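Local coordinates for uncharacterized protein (Arthrobacter sp., PDB 3KOP) that is of unknown function but adopts a cyclophilin-like fold, an antiparallel beta barrel, and assembles with other copies of itself, at residues Met20-Asn25 with Leu39-Ala44; Pro45-Ala50 with Lys81-Glu86; Val75-Pro80 with Val123-Asp128; Asp96-Thr101 with Gly149-Thr154; Leu129-Gly134 with Leu179-Ala184. All blocks are in the same frame, centred on the assembly; numbering follows the deposited sequence.

Contact 1: Met20-Asn25 with Leu39-Ala44; sequences MARYIN and LLDDVA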
# COMPACT_ATOMS: atom_id res chain seq x y z
N MSE F 20 -27.29 -27.40 -4.72
CA MSE F 20 -28.16 -26.28 -4.43
C MSE F 20 -27.71 -24.97 -5.07
O MSE F 20 -28.16 -23.93 -4.64
CB MSE F 20 -28.28 -26.07 -2.92
CG MSE F 20 -26.95 -25.60 -2.22
SE MSE F 20 -27.11 -24.48 -0.56
CE MSE F 20 -27.58 -22.76 -1.49
N ALA F 21 -26.84 -25.01 -6.08
CA ALA F 21 -26.34 -23.79 -6.69
C ALA F 21 -27.53 -22.91 -7.07
O ALA F 21 -28.49 -23.36 -7.72
CB ALA F 21 -25.48 -24.12 -7.93
N ARG F 22 -27.50 -21.66 -6.65
CA ARG F 22 -28.43 -20.66 -7.23
C ARG F 22 -27.68 -19.56 -7.95
O ARG F 22 -26.52 -19.28 -7.62
CB ARG F 22 -29.31 -20.01 -6.20
CG ARG F 22 -28.95 -20.19 -4.82
CD ARG F 22 -29.90 -19.38 -3.92
NE ARG F 22 -29.19 -18.84 -2.79
CZ ARG F 22 -29.75 -18.19 -1.77
NH1 ARG F 22 -31.05 -17.96 -1.71
NH2 ARG F 22 -28.98 -17.76 -0.79
N TYR F 23 -28.38 -18.91 -8.88
CA TYR F 23 -27.77 -17.98 -9.80
C TYR F 23 -28.55 -16.68 -9.85
O TYR F 23 -29.79 -16.65 -9.60
CB TYR F 23 -27.71 -18.59 -11.20
CG TYR F 23 -26.86 -19.83 -11.26
CD1 TYR F 23 -25.50 -19.75 -11.58
CD2 TYR F 23 -27.40 -21.08 -10.96
CE1 TYR F 23 -24.70 -20.91 -11.59
CE2 TYR F 23 -26.59 -22.23 -10.98
CZ TYR F 23 -25.27 -22.13 -11.31
OH TYR F 23 -24.54 -23.28 -11.33
N ILE F 24 -27.83 -15.62 -10.16
CA ILE F 24 -28.43 -14.31 -10.40
C ILE F 24 -28.06 -13.85 -11.81
O ILE F 24 -27.01 -14.19 -12.34
CB ILE F 24 -27.99 -13.28 -9.31
CG1 ILE F 24 -26.46 -13.08 -9.32
CG2 ILE F 24 -28.50 -13.75 -7.93
CD1 ILE F 24 -25.95 -11.93 -8.48
N ASN F 25 -28.97 -13.11 -12.41
CA ASN F 25 -28.72 -12.40 -13.63
C ASN F 25 -28.32 -10.97 -13.32
O ASN F 25 -28.89 -10.31 -12.43
CB ASN F 25 -29.97 -12.42 -14.52
CG ASN F 25 -30.22 -13.77 -15.11
OD1 ASN F 25 -29.27 -14.49 -15.46
ND2 ASN F 25 -31.49 -14.17 -15.19
N LEU F 39 -24.09 -17.66 -7.10
CA LEU F 39 -24.09 -17.07 -5.79
C LEU F 39 -23.24 -17.93 -4.86
O LEU F 39 -23.39 -19.13 -4.84
CB LEU F 39 -25.53 -17.02 -5.33
CG LEU F 39 -26.07 -15.76 -4.77
CD1 LEU F 39 -25.75 -14.55 -5.65
CD2 LEU F 39 -27.60 -15.92 -4.58
N LEU F 40 -22.35 -17.30 -4.08
CA LEU F 40 -21.35 -18.02 -3.31
C LEU F 40 -21.88 -18.34 -1.90
O LEU F 40 -21.42 -17.81 -0.88
CB LEU F 40 -20.03 -17.25 -3.25
CG LEU F 40 -19.33 -17.01 -4.60
CD1 LEU F 40 -18.10 -16.14 -4.35
CD2 LEU F 40 -18.96 -18.34 -5.38
N ASP F 41 -22.89 -19.23 -1.88
CA ASP F 41 -23.54 -19.66 -0.64
C ASP F 41 -22.60 -20.41 0.28
O ASP F 41 -22.82 -20.40 1.49
CB ASP F 41 -24.78 -20.51 -0.95
CG ASP F 41 -25.94 -19.68 -1.40
OD1 ASP F 41 -26.28 -18.76 -0.67
OD2 ASP F 41 -26.52 -19.94 -2.46
N ASP F 42 -21.56 -21.04 -0.27
CA ASP F 42 -20.55 -21.71 0.57
C ASP F 42 -19.66 -20.73 1.36
O ASP F 42 -19.56 -20.83 2.56
CB ASP F 42 -19.69 -22.71 -0.24
CG ASP F 42 -18.99 -22.11 -1.48
OD1 ASP F 42 -19.23 -20.94 -1.92
OD2 ASP F 42 -18.17 -22.87 -2.04
N VAL F 43 -19.06 -19.74 0.71
CA VAL F 43 -18.10 -18.85 1.37
C VAL F 43 -18.63 -17.46 1.73
O VAL F 43 -18.02 -16.75 2.51
CB VAL F 43 -16.79 -18.74 0.52
CG1 VAL F 43 -16.15 -20.12 0.35
CG2 VAL F 43 -17.04 -18.05 -0.84
N ALA F 44 -19.76 -17.05 1.15
CA ALA F 44 -20.40 -15.76 1.45
C ALA F 44 -21.90 -16.01 1.73
O ALA F 44 -22.76 -15.42 1.04
CB ALA F 44 -20.28 -14.77 0.27
O HOH W 1 -25.31 -20.97 -4.72

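Contact 2: Pro45-Ala50 with Lys81-Glu86; sequences PRTSKA and KEPGAE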
# COMPACT_ATOMS: atom_id res chain seq x y z
N PRO F 45 -22.22 -16.89 2.71
CA PRO F 45 -23.64 -17.23 2.95
C PRO F 45 -24.46 -16.05 3.37
O PRO F 45 -25.61 -15.92 2.93
CB PRO F 45 -23.58 -18.27 4.07
CG PRO F 45 -22.23 -18.03 4.76
CD PRO F 45 -21.32 -17.65 3.60
N ARG F 46 -23.93 -15.20 4.26
CA ARG F 46 -24.73 -14.08 4.76
C ARG F 46 -25.02 -13.05 3.65
O ARG F 46 -26.13 -12.55 3.52
CB ARG F 46 -24.07 -13.41 5.95
CG ARG F 46 -23.86 -14.32 7.16
CD ARG F 46 -23.55 -13.51 8.41
NE ARG F 46 -22.40 -12.63 8.25
CZ ARG F 46 -21.12 -13.00 8.42
NH1 ARG F 46 -20.83 -14.26 8.74
NH2 ARG F 46 -20.13 -12.13 8.28
N THR F 47 -24.00 -12.70 2.88
CA THR F 47 -24.17 -11.69 1.83
C THR F 47 -25.04 -12.24 0.69
O THR F 47 -25.86 -11.50 0.12
CB THR F 47 -22.78 -11.26 1.26
OG1 THR F 47 -21.91 -10.94 2.35
CG2 THR F 47 -22.90 -10.09 0.32
N SER F 48 -24.86 -13.52 0.35
CA SER F 48 -25.64 -14.14 -0.72
C SER F 48 -27.13 -14.13 -0.37
O SER F 48 -27.97 -13.78 -1.20
CB SER F 48 -25.19 -15.57 -1.00
OG SER F 48 -23.84 -15.61 -1.47
N LYS F 49 -27.43 -14.46 0.89
CA LYS F 49 -28.82 -14.42 1.37
C LYS F 49 -29.38 -13.02 1.35
O LYS F 49 -30.53 -12.81 0.90
CB LYS F 49 -28.91 -14.99 2.80
CG LYS F 49 -30.29 -14.82 3.45
CD LYS F 49 -30.38 -15.61 4.74
CE LYS F 49 -31.69 -15.28 5.50
NZ LYS F 49 -32.93 -15.46 4.62
N ALA F 50 -28.61 -12.06 1.87
CA ALA F 50 -29.07 -10.67 2.00
C ALA F 50 -29.44 -10.13 0.62
O ALA F 50 -30.50 -9.49 0.45
CB ALA F 50 -28.02 -9.75 2.66
N LYS F 81 -30.29 -6.79 8.70
CA LYS F 81 -28.99 -6.34 9.18
C LYS F 81 -27.89 -6.62 8.17
O LYS F 81 -27.90 -7.63 7.46
CB LYS F 81 -28.64 -6.93 10.55
CG LYS F 81 -28.46 -8.42 10.62
CD LYS F 81 -27.86 -8.85 11.97
CE LYS F 81 -26.51 -8.15 12.25
NZ LYS F 81 -25.63 -8.88 13.23
N GLU F 82 -26.93 -5.71 8.13
CA GLU F 82 -25.84 -5.82 7.20
C GLU F 82 -25.05 -7.06 7.49
O GLU F 82 -24.94 -7.49 8.64
CB GLU F 82 -24.97 -4.56 7.25
CG GLU F 82 -25.64 -3.35 6.69
CD GLU F 82 -26.10 -3.52 5.27
OE1 GLU F 82 -25.25 -3.75 4.38
OE2 GLU F 82 -27.33 -3.42 5.04
N PRO F 83 -24.49 -7.67 6.45
CA PRO F 83 -23.79 -8.93 6.64
C PRO F 83 -22.46 -8.80 7.38
O PRO F 83 -21.98 -9.79 7.92
CB PRO F 83 -23.56 -9.44 5.19
CG PRO F 83 -23.61 -8.26 4.35
CD PRO F 83 -24.55 -7.27 5.04
N GLY F 84 -21.88 -7.61 7.40
CA GLY F 84 -20.52 -7.43 7.88
C GLY F 84 -19.49 -8.04 6.94
O GLY F 84 -19.83 -8.60 5.90
N ALA F 85 -18.23 -7.95 7.34
CA ALA F 85 -17.11 -8.45 6.50
C ALA F 85 -17.27 -9.95 6.25
O ALA F 85 -17.40 -10.74 7.18
CB ALA F 85 -15.74 -8.14 7.13
N GLU F 86 -17.28 -10.34 4.98
CA GLU F 86 -17.44 -11.76 4.61
C GLU F 86 -16.78 -11.99 3.25
O GLU F 86 -17.13 -11.31 2.27
CB GLU F 86 -18.94 -12.11 4.53
CG GLU F 86 -19.24 -13.60 4.55
CD GLU F 86 -20.73 -13.95 4.34
OE1 GLU F 86 -21.39 -13.31 3.50
OE2 GLU F 86 -21.20 -14.89 5.00

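Contact 3: Val75-Pro80 with Val123-Asp128; sequences VPAFAP and VQTIVD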
# COMPACT_ATOMS: atom_id res chain seq x y z
N VAL F 75 -27.75 1.42 -3.98
CA VAL F 75 -29.13 1.28 -3.57
C VAL F 75 -29.25 1.48 -2.05
O VAL F 75 -28.28 1.24 -1.32
CB VAL F 75 -29.69 -0.10 -3.97
CG1 VAL F 75 -29.63 -0.30 -5.54
CG2 VAL F 75 -29.00 -1.24 -3.21
N PRO F 76 -30.43 1.90 -1.58
CA PRO F 76 -30.64 1.93 -0.14
C PRO F 76 -30.45 0.54 0.46
O PRO F 76 -30.76 -0.47 -0.19
CB PRO F 76 -32.10 2.39 0.01
CG PRO F 76 -32.49 2.93 -1.32
CD PRO F 76 -31.65 2.27 -2.33
N ALA F 77 -29.97 0.49 1.71
CA ALA F 77 -29.85 -0.79 2.42
C ALA F 77 -31.19 -1.55 2.39
O ALA F 77 -32.27 -0.94 2.47
CB ALA F 77 -29.41 -0.56 3.84
N PHE F 78 -31.11 -2.86 2.25
CA PHE F 78 -32.32 -3.69 2.08
C PHE F 78 -32.37 -4.84 3.09
O PHE F 78 -33.42 -5.37 3.31
CB PHE F 78 -32.41 -4.23 0.64
CG PHE F 78 -31.06 -4.73 0.08
CD1 PHE F 78 -30.53 -5.94 0.49
CD2 PHE F 78 -30.34 -3.95 -0.81
CE1 PHE F 78 -29.31 -6.41 -0.01
CE2 PHE F 78 -29.10 -4.41 -1.33
CZ PHE F 78 -28.60 -5.62 -0.93
N ALA F 79 -31.24 -5.21 3.67
CA ALA F 79 -31.19 -6.36 4.58
C ALA F 79 -31.62 -5.92 5.97
O ALA F 79 -31.30 -4.83 6.37
CB ALA F 79 -29.79 -6.95 4.65
N PRO F 80 -32.26 -6.81 6.73
CA PRO F 80 -32.62 -6.39 8.09
C PRO F 80 -31.37 -6.06 8.91
O PRO F 80 -31.40 -5.16 9.71
CB PRO F 80 -33.35 -7.61 8.66
CG PRO F 80 -33.84 -8.37 7.46
CD PRO F 80 -32.81 -8.13 6.38
N VAL F 123 -28.35 10.22 8.53
CA VAL F 123 -27.24 9.34 8.15
C VAL F 123 -27.74 7.95 7.74
O VAL F 123 -28.07 7.10 8.59
CB VAL F 123 -26.18 9.22 9.27
N GLN F 124 -27.73 7.71 6.42
CA GLN F 124 -28.37 6.58 5.77
C GLN F 124 -27.36 5.50 5.37
O GLN F 124 -26.21 5.82 5.08
CB GLN F 124 -28.97 7.11 4.48
CG GLN F 124 -30.28 6.63 4.10
CD GLN F 124 -31.08 7.77 3.51
OE1 GLN F 124 -30.73 8.30 2.44
NE2 GLN F 124 -32.14 8.19 4.21
N THR F 125 -27.81 4.25 5.32
CA THR F 125 -26.92 3.14 4.91
C THR F 125 -27.19 2.84 3.44
O THR F 125 -28.34 2.72 3.02
CB THR F 125 -27.10 1.91 5.77
OG1 THR F 125 -26.78 2.26 7.12
CG2 THR F 125 -26.19 0.76 5.31
N ILE F 126 -26.11 2.83 2.64
CA ILE F 126 -26.19 2.59 1.21
C ILE F 126 -25.42 1.29 0.86
O ILE F 126 -24.37 1.00 1.47
CB ILE F 126 -25.58 3.77 0.43
CG1 ILE F 126 -26.22 5.09 0.88
CG2 ILE F 126 -25.66 3.54 -1.08
CD1 ILE F 126 -27.68 5.04 1.08
N VAL F 127 -25.93 0.53 -0.10
CA VAL F 127 -25.23 -0.66 -0.59
C VAL F 127 -24.71 -0.38 -2.00
O VAL F 127 -25.44 0.17 -2.85
CB VAL F 127 -26.12 -1.91 -0.49
CG1 VAL F 127 -25.44 -3.16 -1.14
CG2 VAL F 127 -26.45 -2.21 1.00
N ASP F 128 -23.44 -0.71 -2.20
CA ASP F 128 -22.75 -0.69 -3.50
C ASP F 128 -22.67 -2.13 -3.96
O ASP F 128 -22.07 -2.95 -3.29
CB ASP F 128 -21.36 -0.09 -3.29
CG ASP F 128 -20.52 0.00 -4.53
OD1 ASP F 128 -20.61 -0.87 -5.45
OD2 ASP F 128 -19.69 0.95 -4.57

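Contact 4: Asp96-Thr101 with Gly149-Thr154; sequences DVCYFT and GNVFAT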
# COMPACT_ATOMS: atom_id res chain seq x y z
N ASP F 96 -15.70 -11.27 -10.43
CA ASP F 96 -16.18 -11.02 -9.07
C ASP F 96 -17.38 -10.09 -9.05
O ASP F 96 -17.47 -9.09 -9.81
CB ASP F 96 -15.15 -10.32 -8.21
CG ASP F 96 -14.06 -11.20 -7.69
OD1 ASP F 96 -14.16 -12.45 -7.71
OD2 ASP F 96 -13.07 -10.59 -7.20
N VAL F 97 -18.27 -10.42 -8.13
CA VAL F 97 -19.39 -9.58 -7.81
C VAL F 97 -19.31 -9.27 -6.34
O VAL F 97 -19.25 -10.18 -5.48
CB VAL F 97 -20.77 -10.20 -8.20
CG1 VAL F 97 -21.88 -9.19 -7.95
CG2 VAL F 97 -20.78 -10.70 -9.64
N CYS F 98 -19.25 -7.97 -6.04
CA CYS F 98 -18.97 -7.51 -4.68
C CYS F 98 -20.10 -6.70 -4.03
O CYS F 98 -20.85 -6.00 -4.71
CB CYS F 98 -17.72 -6.65 -4.70
SG CYS F 98 -16.20 -7.60 -4.96
N TYR F 99 -20.14 -6.77 -2.71
CA TYR F 99 -21.08 -6.03 -1.88
C TYR F 99 -20.27 -5.18 -0.90
O TYR F 99 -19.38 -5.70 -0.20
CB TYR F 99 -21.95 -7.03 -1.13
CG TYR F 99 -23.04 -6.51 -0.19
CD1 TYR F 99 -22.74 -5.78 0.96
CD2 TYR F 99 -24.35 -6.84 -0.39
CE1 TYR F 99 -23.72 -5.39 1.83
CE2 TYR F 99 -25.35 -6.44 0.46
CZ TYR F 99 -25.04 -5.69 1.56
OH TYR F 99 -26.05 -5.32 2.44
N PHE F 100 -20.60 -3.89 -0.85
CA PHE F 100 -20.04 -2.96 0.12
C PHE F 100 -21.16 -2.26 0.86
O PHE F 100 -22.16 -1.82 0.23
CB PHE F 100 -19.24 -1.83 -0.57
CG PHE F 100 -18.21 -2.30 -1.57
CD1 PHE F 100 -18.57 -2.63 -2.89
CD2 PHE F 100 -16.87 -2.34 -1.23
CE1 PHE F 100 -17.61 -3.02 -3.81
CE2 PHE F 100 -15.89 -2.71 -2.18
CZ PHE F 100 -16.27 -3.06 -3.44
N THR F 101 -20.97 -2.10 2.16
CA THR F 101 -21.85 -1.25 2.99
C THR F 101 -21.16 0.10 3.20
O THR F 101 -20.02 0.14 3.66
CB THR F 101 -22.09 -1.92 4.35
OG1 THR F 101 -22.77 -3.17 4.15
CG2 THR F 101 -22.89 -1.03 5.31
N GLY F 149 -14.35 -5.27 -0.31
CA GLY F 149 -15.67 -5.67 -0.76
C GLY F 149 -15.92 -7.14 -0.43
O GLY F 149 -15.02 -7.97 -0.54
N ASN F 150 -17.16 -7.47 -0.05
CA ASN F 150 -17.56 -8.89 0.13
C ASN F 150 -17.76 -9.51 -1.24
O ASN F 150 -18.62 -9.05 -2.01
CB ASN F 150 -18.90 -9.04 0.90
CG ASN F 150 -18.82 -8.65 2.37
OD1 ASN F 150 -17.79 -8.20 2.87
ND2 ASN F 150 -19.92 -8.89 3.10
N VAL F 151 -17.01 -10.55 -1.56
CA VAL F 151 -17.17 -11.23 -2.86
C VAL F 151 -18.26 -12.28 -2.66
O VAL F 151 -18.08 -13.27 -1.92
CB VAL F 151 -15.85 -11.94 -3.34
CG1 VAL F 151 -16.12 -12.74 -4.65
CG2 VAL F 151 -14.70 -10.94 -3.53
N PHE F 152 -19.41 -12.09 -3.32
CA PHE F 152 -20.57 -12.95 -3.04
C PHE F 152 -21.12 -13.70 -4.25
O PHE F 152 -22.03 -14.52 -4.12
CB PHE F 152 -21.70 -12.13 -2.36
CG PHE F 152 -22.47 -11.23 -3.30
CD1 PHE F 152 -22.05 -9.92 -3.54
CD2 PHE F 152 -23.61 -11.69 -3.94
CE1 PHE F 152 -22.73 -9.11 -4.38
CE2 PHE F 152 -24.30 -10.86 -4.81
CZ PHE F 152 -23.85 -9.57 -5.03
N ALA F 153 -20.57 -13.43 -5.42
CA ALA F 153 -20.94 -14.13 -6.62
C ALA F 153 -19.82 -14.10 -7.63
O ALA F 153 -18.90 -13.24 -7.55
CB ALA F 153 -22.21 -13.58 -7.21
N THR F 154 -19.87 -15.05 -8.54
CA THR F 154 -18.89 -15.12 -9.60
C THR F 154 -19.57 -15.38 -10.93
O THR F 154 -20.41 -16.28 -11.07
CB THR F 154 -17.81 -16.16 -9.31
OG1 THR F 154 -16.69 -15.90 -10.16
CG2 THR F 154 -18.33 -17.59 -9.52
O HOH W 2 -14.17 -14.42 -10.47
O HOH W 3 -15.91 -14.38 -7.70

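Contact 5: Leu129-Gly134 with Leu179-Ala184; sequences LAVFYG and LTFSRA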
# COMPACT_ATOMS: atom_id res chain seq x y z
N LEU F 129 -23.32 -2.42 -5.09
CA LEU F 129 -23.24 -3.71 -5.74
C LEU F 129 -22.41 -3.55 -7.00
O LEU F 129 -22.76 -2.76 -7.88
CB LEU F 129 -24.62 -4.27 -6.07
CG LEU F 129 -25.52 -4.50 -4.85
CD1 LEU F 129 -27.02 -4.81 -5.26
CD2 LEU F 129 -24.95 -5.58 -3.95
N ALA F 130 -21.30 -4.29 -7.06
CA ALA F 130 -20.25 -4.07 -8.05
C ALA F 130 -19.90 -5.32 -8.82
O ALA F 130 -19.89 -6.43 -8.28
CB ALA F 130 -18.97 -3.45 -7.38
N VAL F 131 -19.56 -5.10 -10.09
CA VAL F 131 -19.12 -6.12 -11.00
C VAL F 131 -17.72 -5.75 -11.48
O VAL F 131 -17.49 -4.65 -11.96
CB VAL F 131 -20.07 -6.21 -12.22
CG1 VAL F 131 -19.48 -7.10 -13.33
CG2 VAL F 131 -21.42 -6.75 -11.77
N PHE F 132 -16.79 -6.68 -11.31
CA PHE F 132 -15.46 -6.52 -11.85
C PHE F 132 -15.29 -7.28 -13.15
O PHE F 132 -15.54 -8.49 -13.22
CB PHE F 132 -14.44 -6.87 -10.78
CG PHE F 132 -14.39 -5.87 -9.72
CD1 PHE F 132 -13.55 -4.77 -9.85
CD2 PHE F 132 -15.21 -5.97 -8.63
CE1 PHE F 132 -13.50 -3.81 -8.86
CE2 PHE F 132 -15.20 -5.00 -7.66
CZ PHE F 132 -14.34 -3.93 -7.76
N TYR F 133 -14.95 -6.55 -14.20
CA TYR F 133 -14.95 -7.12 -15.57
C TYR F 133 -13.57 -7.32 -16.13
O TYR F 133 -13.44 -7.88 -17.19
CB TYR F 133 -15.79 -6.27 -16.51
CG TYR F 133 -15.28 -4.88 -16.78
CD1 TYR F 133 -14.42 -4.62 -17.85
CD2 TYR F 133 -15.69 -3.79 -15.99
CE1 TYR F 133 -13.95 -3.32 -18.12
CE2 TYR F 133 -15.24 -2.50 -16.25
CZ TYR F 133 -14.37 -2.27 -17.32
OH TYR F 133 -13.93 -1.01 -17.58
N GLY F 134 -12.54 -6.86 -15.42
CA GLY F 134 -11.13 -7.02 -15.84
C GLY F 134 -10.27 -7.23 -14.61
O GLY F 134 -10.79 -7.34 -13.48
N LEU F 179 -28.26 -0.74 -14.02
CA LEU F 179 -27.71 -2.05 -13.68
C LEU F 179 -28.67 -2.80 -12.74
O LEU F 179 -28.99 -2.35 -11.62
CB LEU F 179 -26.34 -1.87 -13.00
CG LEU F 179 -25.62 -3.13 -12.54
CD1 LEU F 179 -25.19 -4.03 -13.73
CD2 LEU F 179 -24.42 -2.76 -11.65
N THR F 180 -29.10 -3.97 -13.19
CA THR F 180 -30.14 -4.74 -12.51
C THR F 180 -29.66 -6.12 -12.07
O THR F 180 -29.16 -6.91 -12.88
CB THR F 180 -31.39 -4.87 -13.41
OG1 THR F 180 -31.90 -3.56 -13.66
CG2 THR F 180 -32.47 -5.71 -12.71
N PHE F 181 -29.80 -6.39 -10.77
CA PHE F 181 -29.58 -7.71 -10.24
C PHE F 181 -30.93 -8.41 -10.00
O PHE F 181 -31.81 -7.87 -9.33
CB PHE F 181 -28.76 -7.64 -8.95
CG PHE F 181 -27.38 -6.99 -9.11
CD1 PHE F 181 -27.25 -5.62 -9.16
CD2 PHE F 181 -26.22 -7.78 -9.15
CE1 PHE F 181 -25.99 -5.03 -9.29
CE2 PHE F 181 -24.98 -7.19 -9.26
CZ PHE F 181 -24.86 -5.81 -9.33
N SER F 182 -31.06 -9.63 -10.50
CA SER F 182 -32.33 -10.38 -10.42
C SER F 182 -32.05 -11.86 -10.23
O SER F 182 -30.97 -12.35 -10.54
CB SER F 182 -33.16 -10.16 -11.69
OG SER F 182 -32.49 -10.63 -12.87
N ARG F 183 -33.04 -12.58 -9.72
CA ARG F 183 -32.91 -14.03 -9.57
C ARG F 183 -33.03 -14.72 -10.93
O ARG F 183 -33.88 -14.35 -11.76
CB ARG F 183 -34.00 -14.56 -8.65
CG ARG F 183 -33.97 -14.00 -7.27
CD ARG F 183 -35.22 -14.42 -6.50
NE ARG F 183 -35.22 -13.77 -5.21
CZ ARG F 183 -36.26 -13.73 -4.39
NH1 ARG F 183 -37.42 -14.29 -4.73
NH2 ARG F 183 -36.14 -13.11 -3.24
N ALA F 184 -32.15 -15.70 -11.15
CA ALA F 184 -32.14 -16.48 -12.39
C ALA F 184 -33.03 -17.69 -12.20
O ALA F 184 -32.93 -18.35 -11.16
CB ALA F 184 -30.75 -16.94 -12.74

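Contact 1: Met20-Asn25 with Leu39-Ala44
D41 OD2 accepts two bonds, from R22 NE at 2.9 Å and from a bound water at 2.8 Å. The CE methyl of M20, a selenomethionine, rests 3.2 Å from D41 OD2. On the other branch of the carboxylate, R22 NH2 donates at 2.9 Å to D41 OD1, which lies at the guanidinium edge, near its plane. R22 thus meets the aspartate side-on, with one nitrogen to each oxygen. Both oxygens are met on the syn side, although the two planes are turned 32° apart. With chi1 of D41 at -76°, CG stands beside the backbone N and opposite the carbonyl carbon, which presents the carboxylate to R22. The same water accepts from R22 N and donates to L39 O, so it stitches the side-chain bridge to both backbones. L39 N donates to R22 O at 3.0 Å in a straight bond. Beneath the salt bridge the contact turns apolar: L39 CD2 lies over one face of the guanidinium, while L39 CD1 packs 3.7 Å from I24 CG2. W52, from helix 45-54, makes a cation-pi contact with R22. The arrangement is a side-on, bidentate Arg-Asp salt bridge at the mouth of a beta hairpin, joining the start of strand 23-28 to the turn that leads from strand 33-39 into helix 45-54.

Contact 2: Pro45-Ala50 with Lys81-Glu86
E86 drives its carboxylate into the start of helix 45-54, and this is the tight part of the contact. E86 OE2 accepts from R46 N at 2.8 Å and E86 OE1 from T47 N, also at 2.8 Å, each on its syn lone pair. T47 OG1 adds a third bond, 2.7 Å to E86 OE1 on the anti side. CG of E86 is anti to its backbone N (chi1 -164°), and the chain beyond is extended, which carries the charge up to the helix. Substituting an alanine here would probably leave both helix N-H groups without an acceptor. P83 CB closes in on T47 OG1 at 3.6 Å. The outer side is more exposed: R46 folds back, its NE and NH2 both reaching P83 O in the guanidinium plane, while E86 OE2 lies over one face as a long charge contact. R46 NH1 also bonds N105 of a second subunit. A carboxylate receiving the N-H groups of a helix's first turn is typical of anion binding at a helix N-terminus.

Contact 3: Val75-Pro80 with Val123-Asp128
V127 lies across from V75 and beside F78, and its side chain can be followed outward from the backbone. V127 CB sits 4.0 Å from V75 CG2, on the same face of the sheet, and is also near the ring of F78. From there the two methyls part. CG1, anti to the backbone N (chi1 174°), meets the phenyl group obliquely, with V127 CG1 3.9 Å from F78 CE2. V127 CG2 lies beside A77, 3.9 Å from A77 CA, still near the ring. The valine therefore fills the bend where the first segment leaves its strand, and F78 crosses it at about a right angle. Below the side chains, the backbones pair. V75 and V127 form an antiparallel hydrogen-bonded pair: V127 N gives to V75 O at 2.7 Å, and V75 N returns to V127 O at 2.9 Å. Two residues on, past the non-hydrogen-bonded pair P76 and I126, A77 N donates to T125 O at 3.1 Å, but from well above the carbonyl plane, as the chain is already peeling off after P76. A77 CB follows it, 3.8 Å from T125 CG2. F78 also meets A54 of helix 45-54, and V127 meets Y99 of the next strand. Together these contacts form the end of an antiparallel strand pair, 70-76 with 125-132, in the cyclophilin-like barrel, where one strand gives way to a loop beside the helix.

Contact 4: Asp96-Thr101 with Gly149-Thr154
F152 turns its ring edge-on to the backbone of C98, between V97 and Y99. Its chi1 of 76° puts CG between the backbone N and the carbonyl carbon, and the ring edge then meets C98 C, with CZ of F152 3.5 Å from V97 CG1 and CD1 of F152 3.8 Å from Y99 CB. A153 faces V97 as well, CB to CB at 3.8 Å. Two residues opposite one make this a classic beta bulge in the antiparallel pair: F152 N donates to V97 O at 2.9 Å and V97 N to A153 O at 2.9 Å. A serine in place of F152 would probably open a gap between V97 and Y99. C98 SG and V151 CG2 pack on the other face, where D96 also lies; its OD2 bonds I93 N and forms a salt bridge with R135 of a third subunit. Farther along, N150 and Y99 pair through both backbones, while their polar ends turn to G84 and E82. The F100 ring leans obliquely against G149, with F100 CE2 only 3.3 Å from G149 CA, where a side chain would clash.

Contact 5: Leu129-Gly134 with Leu179-Ala184
L129 and F181 meet inside the cyclophilin-like barrel, reaching toward each other from strands that are not neighbours in the sheet. Strands 129-132 and 179-183 run at 99° to one another, and their axes come no closer than 9.4 Å, so side chains alone span the distance. The aromatic contacts carry most of it. L129 CB lies 3.6 Å from F181 CE1 and equally near CZ, while L129 CD1 stands over one face of the ring, 4.0 Å from F181 CD1. The phenyl group gets there because its CG sits beside the backbone N and opposite the carbonyl carbon (chi1 -59°), which sends the ring inward to the leucine. V131 adds a looser touch with a methyl set obliquely to the ring, V131 CG2 to F181 CZ at 4.3 Å. Neighbouring strands contribute too: V97 and I26 both pack on F181, and Y99 packs on L129. The polar bonds lead to other strands: the backbone of 129-132 pairs L129 with N73, V131 with I71 and A130 with C98, and L179 O is taken by N73 ND2. Between the two segments themselves the contact is apolar packing. The last touch is between a methyl and a carbonyl: L179 sends CD2 across until it stands 4.1 Å from L129 O.

In the fold
Contacts 4 and 5 are the buried pair, near the middle of the chain; contacts 1, 2 and 3 are only partly buried. Contacts 3 and 5 use successive lengths of strand 125-132, first bonded edge to edge, then reaching across the barrel. Contact 4 lies next to both, as strand 96-103 pairs with 125-132, and its Y99 touches residues of each. Chemistry follows place: apolar packing alone at the centre in contact 5, backbone bonds with packing in contacts 3 and 4, and charged side chains carrying most of the bonding in contacts 1 and 2, where the chain enters helix 45-54. The charge of D96 in contact 4 pairs with another subunit, and all but contact 3 touch other subunits.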